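Local structure of phosphonopyruvate hydrolase (Variovorax sp., 2DUA) at residues Ala154-Leu159 and Ile183-Arg188; Val209-Ala214 and Ile231-Asn236; Val129-Phe134 and Val169-Ala174; Ala197-Trp202 and Ser227-Val232. The protein hydrolyses the carbon-phosphorus bond of 3-phosphonopyruvate to give pyruvate and phosphate, using a divalent metal ion such as cobalt, magnesium or manganese. All coordinates share one frame; numbering follows the deposited sequence.

Contact 1. Residues Ala154-Leu159 and Ile183-Arg188. With OXL (oxalate ion), chain C.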
loop_
_atom_site.group_PDB
_atom_site.type_symbol
_atom_site.label_atom_id
_atom_site.label_comp_id
_atom_site.label_asym_id
_atom_site.label_seq_id
_atom_site.Cartn_x
_atom_site.Cartn_y
_atom_site.Cartn_z
ATOM N N ALA A 154 9.299 23.131 -12.985
ATOM C CA ALA A 154 8.019 23.838 -12.855
ATOM C C ALA A 154 7.332 23.838 -14.222
ATOM O O ALA A 154 7.879 24.287 -15.249
ATOM C CB ALA A 154 8.237 25.312 -12.391
ATOM N N ARG A 155 6.109 23.342 -14.213
ATOM C CA ARG A 155 5.305 23.248 -15.420
ATOM C C ARG A 155 4.330 24.405 -15.478
ATOM O O ARG A 155 3.486 24.581 -14.584
ATOM C CB ARG A 155 4.532 21.944 -15.420
ATOM C CG ARG A 155 3.573 21.862 -16.585
ATOM C CD ARG A 155 3.100 20.412 -16.687
ATOM N NE ARG A 155 2.172 20.258 -17.798
ATOM C CZ ARG A 155 2.032 19.118 -18.494
ATOM N NH1 ARG A 155 2.748 18.022 -18.179
ATOM N NH2 ARG A 155 1.207 19.094 -19.545
ATOM N N VAL A 156 4.464 25.208 -16.533
ATOM C CA VAL A 156 3.629 26.413 -16.734
ATOM C C VAL A 156 2.408 26.057 -17.632
ATOM O O VAL A 156 2.570 25.655 -18.804
ATOM C CB VAL A 156 4.500 27.551 -17.424
ATOM C CG1 VAL A 156 3.604 28.790 -17.816
ATOM C CG2 VAL A 156 5.647 27.991 -16.474
ATOM N N GLU A 157 1.205 26.196 -17.088
ATOM C CA GLU A 157 0.021 25.847 -17.839
ATOM C C GLU A 157 -0.707 27.082 -18.363
ATOM O O GLU A 157 -1.877 26.969 -18.758
ATOM C CB GLU A 157 -0.935 25.029 -16.943
ATOM C CG GLU A 157 -0.407 23.585 -16.661
ATOM C CD GLU A 157 -0.527 22.708 -17.875
ATOM O OE1 GLU A 157 -1.670 22.354 -18.234
ATOM O OE2 GLU A 157 0.504 22.392 -18.494
ATOM N N ALA A 158 -0.026 28.238 -18.367
ATOM C CA ALA A 158 -0.651 29.492 -18.811
ATOM C C ALA A 158 -1.169 29.496 -20.266
ATOM O O ALA A 158 -2.194 30.117 -20.542
ATOM C CB ALA A 158 0.289 30.685 -18.565
ATOM N N LEU A 159 -0.476 28.823 -21.179
ATOM C CA LEU A 159 -0.932 28.755 -22.564
ATOM C C LEU A 159 -2.223 27.919 -22.654
ATOM O O LEU A 159 -3.163 28.322 -23.316
ATOM C CB LEU A 159 0.142 28.154 -23.459
ATOM C CG LEU A 159 1.421 29.000 -23.515
ATOM C CD1 LEU A 159 2.540 28.368 -24.353
ATOM C CD2 LEU A 159 1.064 30.323 -24.158
ATOM N N ILE A 183 11.906 24.673 -16.916
ATOM C CA ILE A 183 10.534 25.089 -17.066
ATOM C C ILE A 183 9.918 24.228 -18.151
ATOM O O ILE A 183 10.454 24.136 -19.246
ATOM C CB ILE A 183 10.431 26.617 -17.495
ATOM C CG1 ILE A 183 11.021 27.539 -16.388
ATOM C CG2 ILE A 183 8.968 26.952 -17.765
ATOM C CD1 ILE A 183 10.338 27.299 -14.953
ATOM N N LEU A 184 8.804 23.595 -17.834
ATOM C CA LEU A 184 8.133 22.751 -18.820
ATOM C C LEU A 184 6.970 23.605 -19.311
ATOM O O LEU A 184 6.136 24.032 -18.508
ATOM C CB LEU A 184 7.643 21.467 -18.145
ATOM C CG LEU A 184 7.088 20.387 -19.079
ATOM C CD1 LEU A 184 6.974 19.079 -18.316
ATOM C CD2 LEU A 184 5.729 20.826 -19.669
ATOM N N ILE A 185 6.921 23.869 -20.609
ATOM C CA ILE A 185 5.858 24.687 -21.169
ATOM C C ILE A 185 5.015 23.814 -22.092
ATOM O O ILE A 185 5.530 23.047 -22.873
ATOM C CB ILE A 185 6.428 25.928 -21.913
ATOM C CG1 ILE A 185 5.274 26.711 -22.507
ATOM C CG2 ILE A 185 7.516 25.516 -22.961
ATOM C CD1 ILE A 185 4.443 27.450 -21.410
ATOM N N HIS A 186 3.705 23.937 -21.970
ATOM C CA HIS A 186 2.806 23.075 -22.709
ATOM C C HIS A 186 1.762 23.843 -23.530
ATOM O O HIS A 186 1.314 24.890 -23.111
ATOM C CB HIS A 186 2.111 22.179 -21.671
ATOM C CG HIS A 186 1.574 20.910 -22.242
ATOM N ND1 HIS A 186 2.338 20.072 -23.025
ATOM C CD2 HIS A 186 0.326 20.378 -22.222
ATOM C CE1 HIS A 186 1.583 19.084 -23.477
ATOM N NE2 HIS A 186 0.357 19.247 -23.008
ATOM N N SER A 187 1.370 23.273 -24.671
ATOM C CA SER A 187 0.374 23.855 -25.567
ATOM C C SER A 187 -0.657 22.809 -26.001
ATOM O O SER A 187 -0.324 21.643 -26.124
ATOM C CB SER A 187 1.032 24.374 -26.844
ATOM O OG SER A 187 0.081 25.022 -27.657
ATOM N N ARG A 188 -1.887 23.242 -26.255
ATOM C CA ARG A 188 -2.933 22.325 -26.733
ATOM C C ARG A 188 -3.385 22.813 -28.144
ATOM O O ARG A 188 -4.284 22.239 -28.759
ATOM C CB ARG A 188 -4.136 22.317 -25.784
ATOM C CG ARG A 188 -5.164 23.360 -26.170
ATOM C CD ARG A 188 -5.851 24.001 -24.995
ATOM N NE ARG A 188 -6.473 23.041 -24.090
ATOM C CZ ARG A 188 -7.244 23.411 -23.073
ATOM N NH1 ARG A 188 -7.481 24.698 -22.848
ATOM N NH2 ARG A 188 -7.776 22.499 -22.279
HETATM C C1 OXL C . 1.516 13.211 -17.894
HETATM C C2 OXL C . 1.676 14.668 -18.062
HETATM O O1 OXL C . 2.060 12.412 -18.762
HETATM O O2 OXL C . 1.407 15.417 -17.074
HETATM O O3 OXL C . 0.863 12.830 -16.899
HETATM O O4 OXL C . 2.096 15.111 -19.152
HETATM O O HOH W 1 0.969 26.228 -20.802
HETATM O O HOH W 2 -2.619 26.073 -25.694
#

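Contact 2. Residues Val209-Ala214 and Ile231-Asn236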
loop_
_atom_site.group_PDB
_atom_site.type_symbol
_atom_site.label_atom_id
_atom_site.label_comp_id
_atom_site.label_asym_id
_atom_site.label_seq_id
_atom_site.Cartn_x
_atom_site.Cartn_y
_atom_site.Cartn_z
ATOM N N VAL A 209 11.494 22.400 -21.103
ATOM C CA VAL A 209 11.092 20.991 -21.234
ATOM C C VAL A 209 9.852 20.968 -22.094
ATOM O O VAL A 209 8.892 21.692 -21.819
ATOM C CB VAL A 209 10.733 20.350 -19.899
ATOM C CG1 VAL A 209 10.432 18.827 -20.085
ATOM C CG2 VAL A 209 11.891 20.526 -18.921
ATOM N N LEU A 210 9.895 20.176 -23.164
ATOM C CA LEU A 210 8.711 20.032 -24.012
ATOM C C LEU A 210 8.093 18.603 -23.953
ATOM O O LEU A 210 8.831 17.609 -23.801
ATOM C CB LEU A 210 9.070 20.345 -25.461
ATOM C CG LEU A 210 9.627 21.738 -25.798
ATOM C CD1 LEU A 210 9.780 21.847 -27.350
ATOM C CD2 LEU A 210 8.665 22.772 -25.249
ATOM N N VAL A 211 6.763 18.518 -24.065
ATOM C CA VAL A 211 5.999 17.273 -24.107
ATOM C C VAL A 211 5.178 17.442 -25.368
ATOM O O VAL A 211 4.015 17.755 -25.302
ATOM C CB VAL A 211 5.121 17.017 -22.867
ATOM C CG1 VAL A 211 4.531 15.561 -22.868
ATOM C CG2 VAL A 211 5.957 17.245 -21.565
ATOM N N PRO A 212 5.777 17.267 -26.537
ATOM C CA PRO A 212 5.043 17.514 -27.793
ATOM C C PRO A 212 4.121 16.409 -28.296
ATOM O O PRO A 212 4.157 16.070 -29.496
ATOM C CB PRO A 212 6.178 17.814 -28.781
ATOM C CG PRO A 212 7.216 16.783 -28.383
ATOM C CD PRO A 212 7.163 16.837 -26.795
ATOM N N THR A 213 3.272 15.889 -27.399
ATOM C CA THR A 213 2.397 14.771 -27.782
ATOM C C THR A 213 1.412 15.190 -28.866
ATOM O O THR A 213 1.076 14.391 -29.735
ATOM C CB THR A 213 1.607 14.210 -26.543
ATOM O OG1 THR A 213 0.924 15.276 -25.883
ATOM C CG2 THR A 213 2.581 13.602 -25.507
ATOM N N ALA A 214 0.980 16.440 -28.807
ATOM C CA ALA A 214 0.019 17.038 -29.768
ATOM C C ALA A 214 0.622 17.384 -31.141
ATOM O O ALA A 214 -0.135 17.650 -32.094
ATOM C CB ALA A 214 -0.585 18.309 -29.164
ATOM N N ILE A 231 15.078 19.145 -22.466
ATOM C CA ILE A 231 14.481 17.813 -22.304
ATOM C C ILE A 231 13.260 17.681 -23.158
ATOM O O ILE A 231 12.496 18.629 -23.271
ATOM C CB ILE A 231 14.018 17.553 -20.856
ATOM C CG1 ILE A 231 15.213 17.530 -19.903
ATOM C CG2 ILE A 231 13.278 16.221 -20.780
ATOM C CD1 ILE A 231 14.852 17.428 -18.435
ATOM N N VAL A 232 13.123 16.515 -23.810
ATOM C CA VAL A 232 11.925 16.227 -24.572
ATOM C C VAL A 232 11.330 14.980 -23.925
ATOM O O VAL A 232 12.037 13.994 -23.674
ATOM C CB VAL A 232 12.198 15.977 -26.072
ATOM C CG1 VAL A 232 13.211 14.849 -26.258
ATOM C CG2 VAL A 232 10.898 15.678 -26.771
ATOM N N ILE A 233 10.048 15.052 -23.604
ATOM C CA ILE A 233 9.354 13.925 -22.969
ATOM C C ILE A 233 8.288 13.337 -23.917
ATOM O O ILE A 233 7.494 14.083 -24.515
ATOM C CB ILE A 233 8.624 14.390 -21.679
ATOM C CG1 ILE A 233 9.645 14.820 -20.629
ATOM C CG2 ILE A 233 7.687 13.259 -21.165
ATOM C CD1 ILE A 233 9.063 15.507 -19.368
ATOM N N TYR A 234 8.282 12.018 -24.059
ATOM C CA TYR A 234 7.252 11.317 -24.856
ATOM C C TYR A 234 6.200 10.985 -23.778
ATOM O O TYR A 234 6.352 10.063 -22.979
ATOM C CB TYR A 234 7.905 10.098 -25.474
ATOM C CG TYR A 234 8.868 10.526 -26.562
ATOM C CD1 TYR A 234 8.384 10.963 -27.805
ATOM C CD2 TYR A 234 10.234 10.546 -26.353
ATOM C CE1 TYR A 234 9.261 11.409 -28.815
ATOM C CE2 TYR A 234 11.143 11.017 -27.390
ATOM C CZ TYR A 234 10.606 11.433 -28.596
ATOM O OH TYR A 234 11.426 11.915 -29.600
ATOM N N GLY A 235 5.134 11.756 -23.757
ATOM C CA GLY A 235 4.185 11.706 -22.637
ATOM C C GLY A 235 3.238 10.488 -22.430
ATOM O O GLY A 235 2.910 10.212 -21.268
ATOM N N ASN A 236 2.805 9.785 -23.475
ATOM C CA ASN A 236 1.824 8.719 -23.266
ATOM C C ASN A 236 1.892 7.625 -24.308
ATOM O O ASN A 236 0.921 6.931 -24.529
ATOM C CB ASN A 236 0.451 9.345 -23.342
ATOM C CG ASN A 236 0.264 10.143 -24.614
ATOM O OD1 ASN A 236 -0.522 11.078 -24.637
ATOM N ND2 ASN A 236 0.996 9.806 -25.670
#

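Contact 3. Residues Val129-Phe134 and Val169-Ala174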
loop_
_atom_site.group_PDB
_atom_site.type_symbol
_atom_site.label_atom_id
_atom_site.label_comp_id
_atom_site.label_asym_id
_atom_site.label_seq_id
_atom_site.Cartn_x
_atom_site.Cartn_y
_atom_site.Cartn_z
ATOM N N VAL A 129 -2.971 28.928 -10.031
ATOM C CA VAL A 129 -2.817 29.516 -8.706
ATOM C C VAL A 129 -2.051 30.844 -8.958
ATOM O O VAL A 129 -1.412 30.991 -9.987
ATOM C CB VAL A 129 -1.972 28.581 -7.754
ATOM C CG1 VAL A 129 -2.639 27.169 -7.630
ATOM C CG2 VAL A 129 -0.520 28.439 -8.282
ATOM N N ARG A 130 -2.131 31.783 -8.013
ATOM C CA ARG A 130 -1.394 33.054 -8.080
ATOM C C ARG A 130 0.107 32.766 -8.269
ATOM O O ARG A 130 0.654 31.762 -7.751
ATOM C CB ARG A 130 -1.585 33.861 -6.782
ATOM C CG ARG A 130 -3.023 34.436 -6.553
ATOM C CD ARG A 130 -3.191 35.000 -5.113
ATOM N NE ARG A 130 -3.041 33.935 -4.092
ATOM C CZ ARG A 130 -1.963 33.749 -3.340
ATOM N NH1 ARG A 130 -1.924 32.750 -2.458
ATOM N NH2 ARG A 130 -0.908 34.522 -3.461
ATOM N N ILE A 131 0.769 33.665 -8.994
ATOM C CA ILE A 131 2.178 33.545 -9.269
ATOM C C ILE A 131 2.999 33.408 -8.003
ATOM O O ILE A 131 3.872 32.548 -7.929
ATOM C CB ILE A 131 2.715 34.768 -10.104
ATOM C CG1 ILE A 131 2.187 34.686 -11.539
ATOM C CG2 ILE A 131 4.210 34.743 -10.134
ATOM C CD1 ILE A 131 2.794 35.685 -12.516
ATOM N N GLU A 132 2.712 34.240 -7.002
ATOM C CA GLU A 132 3.436 34.177 -5.730
ATOM C C GLU A 132 3.162 32.864 -4.980
ATOM O O GLU A 132 4.077 32.340 -4.331
ATOM C CB GLU A 132 3.038 35.341 -4.804
ATOM C CG GLU A 132 2.770 36.641 -5.517
ATOM C CD GLU A 132 1.339 36.682 -6.087
ATOM O OE1 GLU A 132 0.334 36.567 -5.315
ATOM O OE2 GLU A 132 1.222 36.832 -7.300
ATOM N N GLU A 133 1.928 32.350 -5.043
ATOM C CA GLU A 133 1.645 31.097 -4.346
ATOM C C GLU A 133 2.545 30.006 -4.942
ATOM O O GLU A 133 3.201 29.276 -4.207
ATOM C CB GLU A 133 0.197 30.622 -4.467
ATOM C CG GLU A 133 0.008 29.320 -3.635
ATOM C CD GLU A 133 -1.401 28.682 -3.671
ATOM O OE1 GLU A 133 -2.337 29.284 -4.215
ATOM O OE2 GLU A 133 -1.570 27.560 -3.114
ATOM N N PHE A 134 2.609 29.935 -6.276
ATOM C CA PHE A 134 3.431 28.899 -6.901
ATOM C C PHE A 134 4.923 29.062 -6.666
ATOM O O PHE A 134 5.666 28.067 -6.467
ATOM C CB PHE A 134 3.118 28.770 -8.374
ATOM C CG PHE A 134 3.491 27.415 -8.933
ATOM C CD1 PHE A 134 2.766 26.284 -8.570
ATOM C CD2 PHE A 134 4.639 27.268 -9.736
ATOM C CE1 PHE A 134 3.182 24.966 -9.005
ATOM C CE2 PHE A 134 5.070 25.964 -10.178
ATOM C CZ PHE A 134 4.338 24.818 -9.810
ATOM N N VAL A 169 5.416 33.558 -20.065
ATOM C CA VAL A 169 6.844 33.864 -19.846
ATOM C C VAL A 169 7.060 34.457 -18.451
ATOM O O VAL A 169 8.067 34.178 -17.783
ATOM C CB VAL A 169 7.361 34.888 -20.872
ATOM C CG1 VAL A 169 8.793 35.342 -20.509
ATOM C CG2 VAL A 169 7.305 34.286 -22.264
ATOM N N ARG A 170 6.132 35.323 -18.032
ATOM C CA ARG A 170 6.236 35.947 -16.700
ATOM C C ARG A 170 6.241 34.855 -15.623
ATOM O O ARG A 170 6.982 34.927 -14.677
ATOM C CB ARG A 170 5.027 36.831 -16.495
ATOM C CG ARG A 170 4.918 37.516 -15.170
ATOM C CD ARG A 170 3.719 38.526 -15.259
ATOM N NE ARG A 170 3.374 39.152 -13.972
ATOM C CZ ARG A 170 2.296 38.865 -13.241
ATOM N NH1 ARG A 170 1.421 37.951 -13.655
ATOM N NH2 ARG A 170 2.095 39.497 -12.084
ATOM N N ARG A 171 5.355 33.870 -15.745
ATOM C CA ARG A 171 5.316 32.805 -14.724
ATOM C C ARG A 171 6.602 32.016 -14.814
ATOM O O ARG A 171 7.246 31.746 -13.806
ATOM C CB ARG A 171 4.057 31.911 -14.931
ATOM C CG ARG A 171 2.795 32.628 -14.445
ATOM C CD ARG A 171 1.506 31.877 -14.740
ATOM N NE ARG A 171 0.355 32.536 -14.104
ATOM C CZ ARG A 171 -0.156 32.252 -12.901
ATOM N NH1 ARG A 171 0.356 31.285 -12.130
ATOM N NH2 ARG A 171 -1.185 32.965 -12.447
ATOM N N GLY A 172 7.001 31.659 -16.031
ATOM C CA GLY A 172 8.243 30.907 -16.162
ATOM C C GLY A 172 9.392 31.623 -15.455
ATOM O O GLY A 172 10.161 31.026 -14.655
ATOM N N GLN A 173 9.549 32.924 -15.730
ATOM C CA GLN A 173 10.619 33.646 -15.081
ATOM C C GLN A 173 10.467 33.690 -13.561
ATOM O O GLN A 173 11.452 33.629 -12.852
ATOM C CB GLN A 173 10.708 35.092 -15.622
ATOM C CG GLN A 173 11.123 35.147 -17.066
ATOM C CD GLN A 173 11.410 36.588 -17.491
ATOM O OE1 GLN A 173 10.509 37.406 -17.550
ATOM N NE2 GLN A 173 12.674 36.893 -17.743
ATOM N N ALA A 174 9.247 33.826 -13.069
ATOM C CA ALA A 174 9.005 33.897 -11.615
ATOM C C ALA A 174 9.324 32.551 -10.952
ATOM O O ALA A 174 9.838 32.492 -9.821
ATOM C CB ALA A 174 7.548 34.241 -11.354
#

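Contact 4. Residues Ala197-Trp202 and Ser227-Val232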
loop_
_atom_site.group_PDB
_atom_site.type_symbol
_atom_site.label_atom_id
_atom_site.label_comp_id
_atom_site.label_asym_id
_atom_site.label_seq_id
_atom_site.Cartn_x
_atom_site.Cartn_y
_atom_site.Cartn_z
ATOM N N ALA A 197 6.776 29.828 -30.671
ATOM C CA ALA A 197 6.844 31.272 -30.372
ATOM C C ALA A 197 7.263 31.436 -28.910
ATOM O O ALA A 197 8.058 32.326 -28.590
ATOM C CB ALA A 197 5.491 31.933 -30.593
ATOM N N PHE A 198 6.747 30.603 -28.005
ATOM C CA PHE A 198 7.176 30.733 -26.612
ATOM C C PHE A 198 8.672 30.486 -26.468
ATOM O O PHE A 198 9.363 31.244 -25.793
ATOM C CB PHE A 198 6.417 29.801 -25.679
ATOM C CG PHE A 198 6.893 29.867 -24.258
ATOM C CD1 PHE A 198 6.240 30.666 -23.320
ATOM C CD2 PHE A 198 8.003 29.124 -23.854
ATOM C CE1 PHE A 198 6.677 30.732 -22.007
ATOM C CE2 PHE A 198 8.462 29.178 -22.537
ATOM C CZ PHE A 198 7.771 30.009 -21.600
ATOM N N VAL A 199 9.167 29.431 -27.112
ATOM C CA VAL A 199 10.574 29.086 -27.037
ATOM C C VAL A 199 11.468 30.224 -27.537
ATOM O O VAL A 199 12.469 30.557 -26.888
ATOM C CB VAL A 199 10.863 27.826 -27.831
ATOM C CG1 VAL A 199 12.370 27.663 -27.988
ATOM C CG2 VAL A 199 10.268 26.592 -27.095
ATOM N N LYS A 200 11.078 30.834 -28.666
ATOM C CA LYS A 200 11.832 31.954 -29.220
ATOM C C LYS A 200 11.923 33.126 -28.199
ATOM O O LYS A 200 12.982 33.704 -27.966
ATOM C CB LYS A 200 11.119 32.448 -30.496
ATOM C CG LYS A 200 11.755 33.690 -31.114
ATOM C CD LYS A 200 13.191 33.404 -31.565
ATOM C CE LYS A 200 13.907 34.677 -32.097
ATOM N NZ LYS A 200 15.247 34.364 -32.710
ATOM N N SER A 201 10.793 33.469 -27.613
ATOM C CA SER A 201 10.720 34.528 -26.644
ATOM C C SER A 201 11.311 34.219 -25.285
ATOM O O SER A 201 11.642 35.133 -24.568
ATOM C CB SER A 201 9.279 34.969 -26.455
ATOM O OG SER A 201 8.585 34.048 -25.654
ATOM N N TRP A 202 11.472 32.937 -24.917
ATOM C CA TRP A 202 11.987 32.630 -23.570
ATOM C C TRP A 202 13.329 33.340 -23.202
ATOM O O TRP A 202 14.361 33.034 -23.760
ATOM C CB TRP A 202 12.068 31.100 -23.398
ATOM C CG TRP A 202 12.614 30.675 -22.073
ATOM C CD1 TRP A 202 13.819 30.047 -21.844
ATOM C CD2 TRP A 202 12.052 30.950 -20.768
ATOM N NE1 TRP A 202 14.042 29.928 -20.503
ATOM C CE2 TRP A 202 12.986 30.473 -19.809
ATOM C CE3 TRP A 202 10.862 31.555 -20.322
ATOM C CZ2 TRP A 202 12.774 30.589 -18.415
ATOM C CZ3 TRP A 202 10.641 31.678 -18.920
ATOM C CH2 TRP A 202 11.598 31.199 -17.989
ATOM N N SER A 227 18.023 25.393 -29.019
ATOM C CA SER A 227 19.051 25.356 -28.024
ATOM C C SER A 227 18.522 25.521 -26.603
ATOM O O SER A 227 19.133 25.014 -25.672
ATOM C CB SER A 227 20.092 26.447 -28.323
ATOM O OG SER A 227 20.652 26.176 -29.591
ATOM N N LYS A 228 17.427 26.257 -26.451
ATOM C CA LYS A 228 16.842 26.500 -25.132
ATOM C C LYS A 228 16.125 25.291 -24.492
ATOM O O LYS A 228 15.876 25.292 -23.276
ATOM C CB LYS A 228 15.856 27.681 -25.222
ATOM C CG LYS A 228 16.488 29.047 -25.568
ATOM C CD LYS A 228 15.357 30.094 -25.740
ATOM C CE LYS A 228 15.831 31.479 -26.342
ATOM N NZ LYS A 228 14.644 32.415 -26.402
ATOM N N VAL A 229 15.805 24.265 -25.292
ATOM C CA VAL A 229 15.094 23.073 -24.772
ATOM C C VAL A 229 16.117 22.077 -24.324
ATOM O O VAL A 229 16.972 21.687 -25.122
ATOM C CB VAL A 229 14.213 22.450 -25.889
ATOM C CG1 VAL A 229 13.505 21.159 -25.392
ATOM C CG2 VAL A 229 13.140 23.487 -26.328
ATOM N N GLY A 230 16.053 21.665 -23.064
ATOM C CA GLY A 230 16.998 20.674 -22.618
ATOM C C GLY A 230 16.409 19.253 -22.490
ATOM O O GLY A 230 17.165 18.265 -22.427
ATOM N N ILE A 231 15.078 19.145 -22.466
ATOM C CA ILE A 231 14.481 17.813 -22.304
ATOM C C ILE A 231 13.260 17.681 -23.158
ATOM O O ILE A 231 12.496 18.629 -23.271
ATOM C CB ILE A 231 14.018 17.553 -20.856
ATOM C CG1 ILE A 231 15.213 17.530 -19.903
ATOM C CG2 ILE A 231 13.278 16.221 -20.780
ATOM C CD1 ILE A 231 14.852 17.428 -18.435
ATOM N N VAL A 232 13.123 16.515 -23.810
ATOM C CA VAL A 232 11.925 16.227 -24.572
ATOM C C VAL A 232 11.330 14.980 -23.925
ATOM O O VAL A 232 12.037 13.994 -23.674
ATOM C CB VAL A 232 12.198 15.977 -26.072
ATOM C CG1 VAL A 232 13.211 14.849 -26.258
ATOM C CG2 VAL A 232 10.898 15.678 -26.771
#

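Contact 1. Residues Ala154-Leu159 and Ile183-Arg188
R155 reaches past H186 to the oxalate: its NH1 donates to O4 of the ion at 3.1 Å, while NH2 sits over one face of the H186 imidazole, 3.1 Å from CD2, with the guanidinium and ring planes 62° apart. CD2 of L184 lies above a face of the same guanidinium. What fixes the rotation of that group is E157, whose OE2 accepts from R155 NE at 2.8 Å; the oxygen is in the guanidinium plane, but the nitrogen stands above the plane of the carboxylate. CG of R155 is anti to the backbone N (chi1 174°) and the chain runs extended from there, which carries the guanidinium off the sheet into the barrel interior, as far as the oxalate. With alanine at this position the oxalate would probably lose this donor, and E157 OE2 its cationic mate. Farther out, the two strands are parallel neighbours, joined by L184 N to A154 O and V156 N to L184 O, both 2.8 Å. On the face away from the ligand V156 CG2 meets I183 CG2, and L159 CD1 packs on I185 CD1 at 3.6 Å. A water ties together V156 O, L159 N and H186 O just past the strands. R155 and H186, both substrate-binding residues, thus stand at the C-terminal end of adjacent barrel strands in a beta-alpha-beta unit, the usual place of the active site in a TIM barrel.

Contact 2. Residues Val209-Ala214 and Ile231-Asn236
V209 and L210 pair in parallel with I231 and V232, L210 N donating to I231 O at 3.0 Å and L210 O accepting from I233 N at 2.8 Å, the latter nearly in line with the carbonyl. The flanking alpha carbons add weaker C-H...O contacts, V211 CA standing 3.5 Å from I233 O. V209, V211, I231 and I233 form one apolar row. CG1 of V209, anti to its own backbone nitrogen (chi1 -175°), comes against CD1 of I233 at 3.7 Å and also lies near CB of I231, whose side chain runs alongside in the same direction. V211 straddles the next step: CG2 meets CB of I233 at 3.9 Å, whereas CG1 leans over CA of G235. The other face of the sheet holds L210 and V232, and here CD of P212 approaches CG2 of V232 at about a right angle between the side chains; I223 of helix 220-224 covers both P212 and V232. Beyond the strands the chain turns at P212, the centre of an inverse gamma turn, bringing CG2 of T213 to 3.6 Å from G235 N. With no side chain at G235, V211 CG1 and T213 CG2 can come close to its backbone. Oxalate touches G235 and lies close to V211, and I233 is beside W40 of the substrate site. Chemically, strand N-H and C=O groups satisfy each other, V209, V211, I231 and I233 make an apolar patch, and V211 and G235 probably give the oxalate a largely uncharged, close-fitting side.

Contact 3. Residues Val129-Phe134 and Val169-Ala174
I131 points from the first turn of helix 131-144 into helix 165-177 and lies obliquely across R171. Its CG1 is centred over one face of the R171 guanidinium, 3.6 Å from CZ, and also rests on the aliphatic CG of that arginine. The other branch, CG2, turns to A174 and meets its CB at 3.6 Å, so the isoleucine is wedged between two residues one helical turn apart. R171 is extended beyond CG and presents the end of its guanidinium, edge-on, to the carbonyl of V129: NH1 bonds V129 O at 2.8 Å, close to the line of the C=O, and NH2 bonds the same oxygen at 3.2 Å from a more tilted position. Both bonds keep the oxygen near the guanidinium plane, leaving a face for I131. E167, a turn earlier on the same helix, makes a salt bridge with R171 NE, and Y175 OH bonds NH1, which together fix the rotation of the group. A leucine in place of R171 would probably leave V129 O without its two donors and E167 without this cationic partner. At the start of helix 131-144, R130, whose CB points away from this contact, pairs through NH2 with E132 OE1 at 3.0 Å, and its NH1 is held by D117 of a neighbouring subunit and K290 O of another. The contact is neighbouring-helix packing in the outer layer of a TIM barrel.

Contact 4. Residues Ala197-Trp202 and Ser227-Val232
K228 drives its side chain against the C-terminal end of helix 193-201, joining the outer helical layer of the TIM barrel to the start of barrel strand 229-234. The tight part is polar. From CG outward the lysine is fully extended, which delivers the ammonium group to three backbone carbonyls: NZ bonds V199 O at 2.9 Å, K200 O at 2.6 Å and W202 O at 2.7 Å. The three approaches differ. NZ lies in the carbonyl plane of V199, stands well above that of K200 (62° out of it), and is moderately tilted from that of W202. Since V199 O also accepts from W202 N, the lysine supplements the helix's own bonding, and its positive charge probably complements the partial negative charge expected at a helix C-terminus. The methylenes share in this closeness, K228 CD coming to 3.1 Å from V199 O and passing the edge of the W202 indole.

The hydrophobic part is looser. V199 CG2 and V229 CG2 are 4.3 Å apart, and W202 CB stays at a similar separation from K228 CD. L208 of the adjoining strand touches both V199 and W202, placing these side chains in the layer between helix and barrel wall, and W202 NE1 is occupied by V206 O. Toward solvent, the CB of K200 points away from 227-232, and its NZ is 6.6 Å from K228 NZ. At the last turn of the helix, S201 folds its hydroxyl back on the chain, OG donating to F198 O at 2.9 Å.

How the contacts relate
All four contacts belong to one eight-stranded TIM barrel. Contacts 1 and 2, with centres about 11 Å apart, join strands 151-156 to 182-185 and 208-210 to 229-234; strands 182-185 and 208-210 are neighbours, so the two contacts form a continuous arc of the wall facing the ligand. Contact 3 lies in the outer helical layer and contact 4 ties that layer to the barrel; their centres are about 18 Å apart, and they meet where W202 packs on G172. Contact 3 alternates with contact 1 along the chain, whereas contact 4 follows both and shares I231 and V232 with contact 2. Helices 165-177 and 193-201 thus back the strands whose C-terminal ends carry the substrate-binding residues.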